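Local coordinates for protein phosphoacetylglucosamine mutase (Aspergillus lentulus, PDB 5O9X) that interconverts the 6-phosphate and 1-phosphate forms of N-acetylglucosamine, probably by way of a bisphosphorylated sugar intermediate, at residues 2-7 with 110-114; 45-49 with 95-100. The protein carries 1 engineered substitution. The contacts are given in a common frame with arbitrary orientation. Residues are numbered along the deposited sequence.

Interaction 1: residues 2-7 with 110-114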
ATOM      1  N   ALA A   2      -7.744  29.245  18.408  1.00 43.80           N
ATOM      2  CA  ALA A   2      -8.940  28.400  18.762  1.00 56.61           C
ATOM      3  C   ALA A   2      -9.743  28.972  19.923  1.00 56.10           C
ATOM      4  O   ALA A   2      -9.166  29.351  20.952  1.00 52.58           O
ATOM      5  CB  ALA A   2      -8.543  26.952  19.077  1.00 47.78           C
ATOM      6  N   SER A   3     -11.073  28.969  19.753  1.00 61.27           N
ATOM      7  CA  SER A   3     -12.057  29.479  20.723  1.00 61.21           C
ATOM      8  C   SER A   3     -11.920  28.854  22.129  1.00 65.06           C
ATOM      9  O   SER A   3     -11.527  27.688  22.235  1.00 61.36           O
ATOM     10  CB  SER A   3     -13.486  29.279  20.178  1.00 68.41           C
ATOM     11  OG  SER A   3     -14.043  28.022  20.541  1.00 62.16           O
ATOM     12  N   PRO A   4     -12.249  29.628  23.204  1.00 69.72           N
ATOM     13  CA  PRO A   4     -12.176  29.101  24.584  1.00 64.23           C
ATOM     14  C   PRO A   4     -13.045  27.863  24.848  1.00 55.84           C
ATOM     15  O   PRO A   4     -12.662  27.031  25.677  1.00 58.08           O
ATOM     16  CB  PRO A   4     -12.654  30.292  25.454  1.00 66.11           C
ATOM     17  CG  PRO A   4     -13.452  31.153  24.525  1.00 65.25           C
ATOM     18  CD  PRO A   4     -12.719  31.039  23.206  1.00 71.83           C
ATOM     19  N   ALA A   5     -14.198  27.745  24.187  1.00 56.70           N
ATOM     20  CA  ALA A   5     -15.058  26.565  24.368  1.00 55.44           C
ATOM     21  C   ALA A   5     -14.423  25.313  23.747  1.00 59.40           C
ATOM     22  O   ALA A   5     -14.535  24.235  24.330  1.00 52.79           O
ATOM     23  CB  ALA A   5     -16.461  26.785  23.821  1.00 62.59           C
ATOM     24  N   VAL A   6     -13.747  25.490  22.595  1.00 53.25           N
ATOM     25  CA  VAL A   6     -12.998  24.421  21.902  1.00 53.66           C
ATOM     26  C   VAL A   6     -11.847  23.933  22.788  1.00 54.27           C
ATOM     27  O   VAL A   6     -11.779  22.746  23.095  1.00 51.80           O
ATOM     28  CB  VAL A   6     -12.537  24.857  20.474  1.00 50.68           C
ATOM     29  CG1 VAL A   6     -11.395  24.010  19.929  1.00 49.96           C
ATOM     30  CG2 VAL A   6     -13.705  24.813  19.498  1.00 49.48           C
ATOM     31  N   ARG A   7     -10.992  24.862  23.237  1.00 51.56           N
ATOM     32  CA  ARG A   7      -9.812  24.561  24.046  1.00 49.12           C
ATOM     33  C   ARG A   7     -10.224  23.839  25.345  1.00 48.37           C
ATOM     34  O   ARG A   7      -9.480  23.000  25.861  1.00 54.21           O
ATOM     35  CB  ARG A   7      -8.998  25.859  24.244  1.00 57.85           C
ATOM     36  CG  ARG A   7      -8.041  25.955  25.434  1.00 73.71           C
ATOM     37  CD  ARG A   7      -7.459  27.369  25.611  1.00 80.69           C
ATOM     38  NE  ARG A   7      -6.921  27.883  24.339  1.00 84.99           N
ATOM     39  CZ  ARG A   7      -7.480  28.838  23.583  1.00 78.67           C
ATOM     40  NH1 ARG A   7      -8.601  29.454  23.967  1.00 83.14           N
ATOM     41  NH2 ARG A   7      -6.915  29.173  22.427  1.00 56.32           N
ATOM     42  N   VAL A 110      -0.410  22.392  23.040  1.00 38.55           N
ATOM     43  CA  VAL A 110       0.238  21.922  21.824  1.00 34.49           C
ATOM     44  C   VAL A 110      -0.629  22.234  20.614  1.00 30.34           C
ATOM     45  O   VAL A 110      -0.124  22.720  19.611  1.00 35.12           O
ATOM     46  CB  VAL A 110       0.656  20.445  21.953  1.00 37.81           C
ATOM     47  CG1 VAL A 110       1.214  19.915  20.644  1.00 34.86           C
ATOM     48  CG2 VAL A 110       1.709  20.323  23.058  1.00 36.66           C
ATOM     49  N   TYR A 111      -1.947  22.009  20.726  1.00 35.09           N
ATOM     50  CA  TYR A 111      -2.906  22.347  19.650  1.00 32.54           C
ATOM     51  C   TYR A 111      -2.788  23.831  19.224  1.00 34.25           C
ATOM     52  O   TYR A 111      -2.621  24.134  18.030  1.00 32.98           O
ATOM     53  CB  TYR A 111      -4.324  22.041  20.114  1.00 30.32           C
ATOM     54  CG  TYR A 111      -5.433  22.062  19.065  1.00 34.00           C
ATOM     55  CD1 TYR A 111      -6.458  23.056  19.102  1.00 35.23           C
ATOM     56  CD2 TYR A 111      -5.535  21.046  18.078  1.00 31.03           C
ATOM     57  CE1 TYR A 111      -7.512  23.048  18.176  1.00 37.09           C
ATOM     58  CE2 TYR A 111      -6.592  21.042  17.165  1.00 31.81           C
ATOM     59  CZ  TYR A 111      -7.563  22.035  17.198  1.00 34.55           C
ATOM     60  OH  TYR A 111      -8.588  22.015  16.291  1.00 34.95           O
ATOM     61  N   ASP A 112      -2.877  24.757  20.187  1.00 37.02           N
ATOM     62  CA  ASP A 112      -2.709  26.208  19.879  1.00 39.28           C
ATOM     63  C   ASP A 112      -1.328  26.561  19.340  1.00 37.12           C
ATOM     64  O   ASP A 112      -1.201  27.369  18.396  1.00 41.77           O
ATOM     65  CB  ASP A 112      -3.057  27.090  21.087  1.00 46.27           C
ATOM     66  CG  ASP A 112      -4.556  27.217  21.289  1.00 56.51           C
ATOM     67  OD1 ASP A 112      -5.273  27.508  20.278  1.00 56.82           O
ATOM     68  OD2 ASP A 112      -5.005  27.018  22.453  1.00 51.29           O
ATOM     69  N   GLU A 113      -0.299  25.905  19.888  1.00 33.70           N
ATOM     70  CA  GLU A 113       1.060  26.096  19.423  1.00 34.18           C
ATOM     71  C   GLU A 113       1.083  25.747  17.928  1.00 35.72           C
ATOM     72  O   GLU A 113       1.624  26.503  17.094  1.00 37.08           O
ATOM     73  CB  GLU A 113       1.947  25.187  20.251  1.00 41.69           C
ATOM     74  CG  GLU A 113       3.439  25.358  20.163  1.00 51.29           C
ATOM     75  CD  GLU A 113       4.177  24.223  20.883  1.00 65.25           C
ATOM     76  OE1 GLU A 113       3.820  23.857  22.049  1.00 67.57           O
ATOM     77  OE2 GLU A 113       5.118  23.687  20.265  1.00 62.93           O
ATOM     78  N   LEU A 114       0.390  24.651  17.569  1.00 32.22           N
ATOM     79  CA  LEU A 114       0.313  24.238  16.170  1.00 30.11           C
ATOM     80  C   LEU A 114      -0.457  25.170  15.292  1.00 27.57           C
ATOM     81  O   LEU A 114      -0.044  25.386  14.123  1.00 35.05           O
ATOM     82  CB  LEU A 114      -0.175  22.781  16.008  1.00 27.40           C
ATOM     83  CG  LEU A 114       0.884  21.735  16.304  1.00 28.55           C
ATOM     84  CD1 LEU A 114       0.283  20.308  16.352  1.00 31.62           C
ATOM     85  CD2 LEU A 114       2.042  21.798  15.320  1.00 29.58           C
TER
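Residues 2-7 run from an extended N-terminus into the first turn of helix 4-14. Residues 110-114 are a turn within helix 107-118. The backbones come closest at Ala2 and Asp112, whose CA atoms are 6.7 Å apart. Ser3 is the N-cap of the first helix: its OG accepts from Val6 N at 3.3 Å. The Arg7 N to Ser3 O bond, 3.0 Å, closes the same turn. From this turn the Arg7 side chain, t at chi1 and chi2 and m at chi3, reaches past Ala2 O to the other helix. There Arg7 forms a salt bridge with Asp112. Both Arg7 NE (2.8 Å) and Arg7 NH2 (2.9 Å) donate to the same oxygen, Asp112 OD2, which lies near the guanidinium plane. Beside the ion pair is a small apolar patch. Ala2 CB sits 4.1 Å from Tyr111 CE1, at the ring edge, and Val6 CG1 is 4.4 Å from Tyr111 CE1. Ala2 CB also abuts Asp112 OD1 at 3.5 Å. The Tyr111 ring also packs on Leu48, Thr51 and Leu52 of helix 40-56. The arrangement is a capped N-terminal helix joined by a surface salt bridge to an outer helix of the alpha/beta/alpha domain I of phosphohexomutases.

Interaction 2: residues 45-49 with 95-100; sequences AVGLL and YATKLA
Leu99 overlaps the backbone and side chains of Leu48 and Leu49. Leu99 CD1 lies 3.7 Å from Leu49 N, 3.9 Å from Leu49 CB and 4.2 Å from Leu48 CB. Leu99 takes the mt rotamer (chi1 -75°, chi2 161°), which carries CD1 to the facing helix. Both segments are regular alpha-helix, within helices 40-56 and 91-101. Their local axes approach to 8.9 Å, and their N-to-C directions differ by 138°, so they run roughly antiparallel. Ala45 faces Ala100 with CA atoms 5.3 Å apart, and Leu49 faces Ala96 with CA atoms 6.1 Å apart. This is a helix pair on one side of the mixed sheet of domain I, the alpha/beta/alpha domain of phosphohexomutases. Val46 reaches Val78 and Leu80 of that sheet, while Ala96 and Ala100 touch Phe32 on its edge strand. At the closer end, small residues let the backbones approach. Ala45 CB is 3.8 Å from both Leu99 C and Ala100 CA, 3.9 Å from Leu99 CB and 4.3 Å from Ala100 CB. At the other end Leu49 is tp (chi1 -168°, chi2 74°). Leu49 CD2 meets Ala96 CB at 3.4 Å, and Leu49 CD1 meets Tyr95 CB at 3.8 Å. Tyr95 has chi1 -54°; its ring turns away from Leu49 and packs edge-to-face with Trp92.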
ATOM      1  N   ALA A  45      -5.116  12.243  19.544  1.00 21.38           N
ATOM      2  CA  ALA A  45      -4.183  13.203  18.923  1.00 23.74           C
ATOM      3  C   ALA A  45      -4.382  13.334  17.405  1.00 26.49           C
ATOM      4  O   ALA A  45      -4.401  14.456  16.806  1.00 23.54           O
ATOM      5  CB  ALA A  45      -2.747  12.779  19.206  1.00 20.27           C
ATOM      6  N   VAL A  46      -4.538  12.173  16.766  1.00 23.48           N
ATOM      7  CA  VAL A  46      -4.804  12.176  15.325  1.00 22.64           C
ATOM      8  C   VAL A  46      -6.116  12.915  14.936  1.00 23.29           C
ATOM      9  O   VAL A  46      -6.162  13.562  13.881  1.00 22.98           O
ATOM     10  CB  VAL A  46      -4.749  10.724  14.742  1.00 23.50           C
ATOM     11  CG1 VAL A  46      -5.194  10.723  13.288  1.00 25.41           C
ATOM     12  CG2 VAL A  46      -3.307  10.195  14.805  1.00 24.36           C
ATOM     13  N   GLY A  47      -7.150  12.815  15.788  1.00 25.07           N
ATOM     14  CA  GLY A  47      -8.420  13.534  15.519  1.00 22.81           C
ATOM     15  C   GLY A  47      -8.132  15.064  15.530  1.00 25.61           C
ATOM     16  O   GLY A  47      -8.578  15.815  14.676  1.00 26.66           O
ATOM     17  N   LEU A  48      -7.373  15.492  16.515  1.00 25.72           N
ATOM     18  CA  LEU A  48      -6.881  16.899  16.556  1.00 27.44           C
ATOM     19  C   LEU A  48      -6.118  17.331  15.305  1.00 26.37           C
ATOM     20  O   LEU A  48      -6.456  18.370  14.700  1.00 27.40           O
ATOM     21  CB  LEU A  48      -6.053  17.048  17.827  1.00 28.23           C
ATOM     22  CG  LEU A  48      -6.802  17.383  19.126  1.00 32.86           C
ATOM     23  CD1 LEU A  48      -8.194  16.826  19.332  1.00 35.90           C
ATOM     24  CD2 LEU A  48      -5.915  17.117  20.323  1.00 32.81           C
ATOM     25  N   LEU A  49      -5.141  16.525  14.879  1.00 26.17           N
ATOM     26  CA  LEU A  49      -4.379  16.790  13.661  1.00 25.24           C
ATOM     27  C   LEU A  49      -5.237  16.838  12.382  1.00 26.25           C
ATOM     28  O   LEU A  49      -5.057  17.744  11.570  1.00 26.39           O
ATOM     29  CB  LEU A  49      -3.263  15.779  13.500  1.00 28.62           C
ATOM     30  CG  LEU A  49      -2.327  16.283  12.387  1.00 33.58           C
ATOM     31  CD1 LEU A  49      -1.464  17.458  12.831  1.00 33.00           C
ATOM     32  CD2 LEU A  49      -1.461  15.178  11.902  1.00 40.59           C
ATOM     33  N   TYR A  95       4.170  17.136  13.003  1.00 23.86           N
ATOM     34  CA  TYR A  95       3.091  17.699  13.806  1.00 25.10           C
ATOM     35  C   TYR A  95       2.281  16.571  14.501  1.00 27.29           C
ATOM     36  O   TYR A  95       1.914  16.681  15.685  1.00 26.63           O
ATOM     37  CB  TYR A  95       2.144  18.500  12.945  1.00 26.03           C
ATOM     38  CG  TYR A  95       2.784  19.590  12.112  1.00 28.17           C
ATOM     39  CD1 TYR A  95       3.862  20.365  12.614  1.00 31.54           C
ATOM     40  CD2 TYR A  95       2.262  19.908  10.856  1.00 28.00           C
ATOM     41  CE1 TYR A  95       4.434  21.378  11.848  1.00 34.26           C
ATOM     42  CE2 TYR A  95       2.814  20.936  10.087  1.00 32.10           C
ATOM     43  CZ  TYR A  95       3.886  21.674  10.591  1.00 33.88           C
ATOM     44  OH  TYR A  95       4.438  22.653   9.805  1.00 34.16           O
ATOM     45  N   ALA A  96       1.991  15.492  13.746  1.00 24.01           N
ATOM     46  CA  ALA A  96       1.206  14.394  14.359  1.00 23.54           C
ATOM     47  C   ALA A  96       1.946  13.870  15.550  1.00 22.91           C
ATOM     48  O   ALA A  96       1.348  13.569  16.570  1.00 23.70           O
ATOM     49  CB  ALA A  96       0.992  13.299  13.348  1.00 24.33           C
ATOM     50  N   THR A  97       3.271  13.697  15.385  1.00 25.25           N
ATOM     51  CA  THR A  97       4.104  13.074  16.401  1.00 28.19           C
ATOM     52  C   THR A  97       4.215  13.990  17.629  1.00 26.76           C
ATOM     53  O   THR A  97       4.296  13.512  18.772  1.00 26.67           O
ATOM     54  CB  THR A  97       5.490  12.772  15.797  1.00 29.98           C
ATOM     55  OG1 THR A  97       5.323  11.926  14.678  1.00 28.52           O
ATOM     56  CG2 THR A  97       6.470  12.149  16.774  1.00 31.53           C
ATOM     57  N   LYS A  98       4.134  15.313  17.404  1.00 27.00           N
ATOM     58  CA  LYS A  98       4.188  16.242  18.546  1.00 26.54           C
ATOM     59  C   LYS A  98       2.879  16.108  19.330  1.00 27.19           C
ATOM     60  O   LYS A  98       2.897  16.024  20.546  1.00 29.36           O
ATOM     61  CB  LYS A  98       4.395  17.656  18.006  1.00 33.37           C
ATOM     62  CG  LYS A  98       4.488  18.746  19.071  1.00 41.87           C
ATOM     63  CD  LYS A  98       4.163  20.112  18.459  1.00 49.32           C
ATOM     64  CE  LYS A  98       5.329  20.703  17.667  1.00 56.47           C
ATOM     65  NZ  LYS A  98       6.172  21.526  18.576  1.00 51.44           N
ATOM     66  N   LEU A  99       1.733  16.073  18.644  1.00 25.96           N
ATOM     67  CA  LEU A  99       0.493  15.911  19.366  1.00 29.40           C
ATOM     68  C   LEU A  99       0.444  14.565  20.099  1.00 30.20           C
ATOM     69  O   LEU A  99      -0.006  14.490  21.254  1.00 27.11           O
ATOM     70  CB  LEU A  99      -0.742  16.067  18.459  1.00 28.87           C
ATOM     71  CG  LEU A  99      -1.129  17.465  18.015  1.00 30.71           C
ATOM     72  CD1 LEU A  99      -2.032  17.403  16.782  1.00 32.77           C
ATOM     73  CD2 LEU A  99      -1.821  18.198  19.183  1.00 33.05           C
ATOM     74  N   ALA A 100       0.942  13.519  19.445  1.00 31.50           N
ATOM     75  CA  ALA A 100       0.862  12.162  20.038  1.00 29.43           C
ATOM     76  C   ALA A 100       1.780  12.016  21.249  1.00 32.66           C
ATOM     77  O   ALA A 100       1.516  11.202  22.141  1.00 33.61           O
ATOM     78  CB  ALA A 100       1.199  11.112  18.996  1.00 28.83           C
TER

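Both interactions lie among the helices of domain I, with centres about 13 Å apart. Interaction 2 is buried and wholly apolar. Interaction 1 is at the surface, its centre about 34 Å from the centre of the chain, against about 22 Å for the centre of interaction 2, and adds a salt bridge to a small apolar patch. The two share no helix: 4-14 meets 107-118 in one, 40-56 meets 91-101 in the other. Helix 107-118 bridges them. Leu114 CD1 is 3.6 Å from Leu99 CG. Tyr111 CE2 lies 3.6 Å from Leu48 O, a direct touch between the two contacts. A second ion pair, Glu113 OE2 to Lys98 NZ at 2.9 Å, joins the successive helices 91-101 and 107-118.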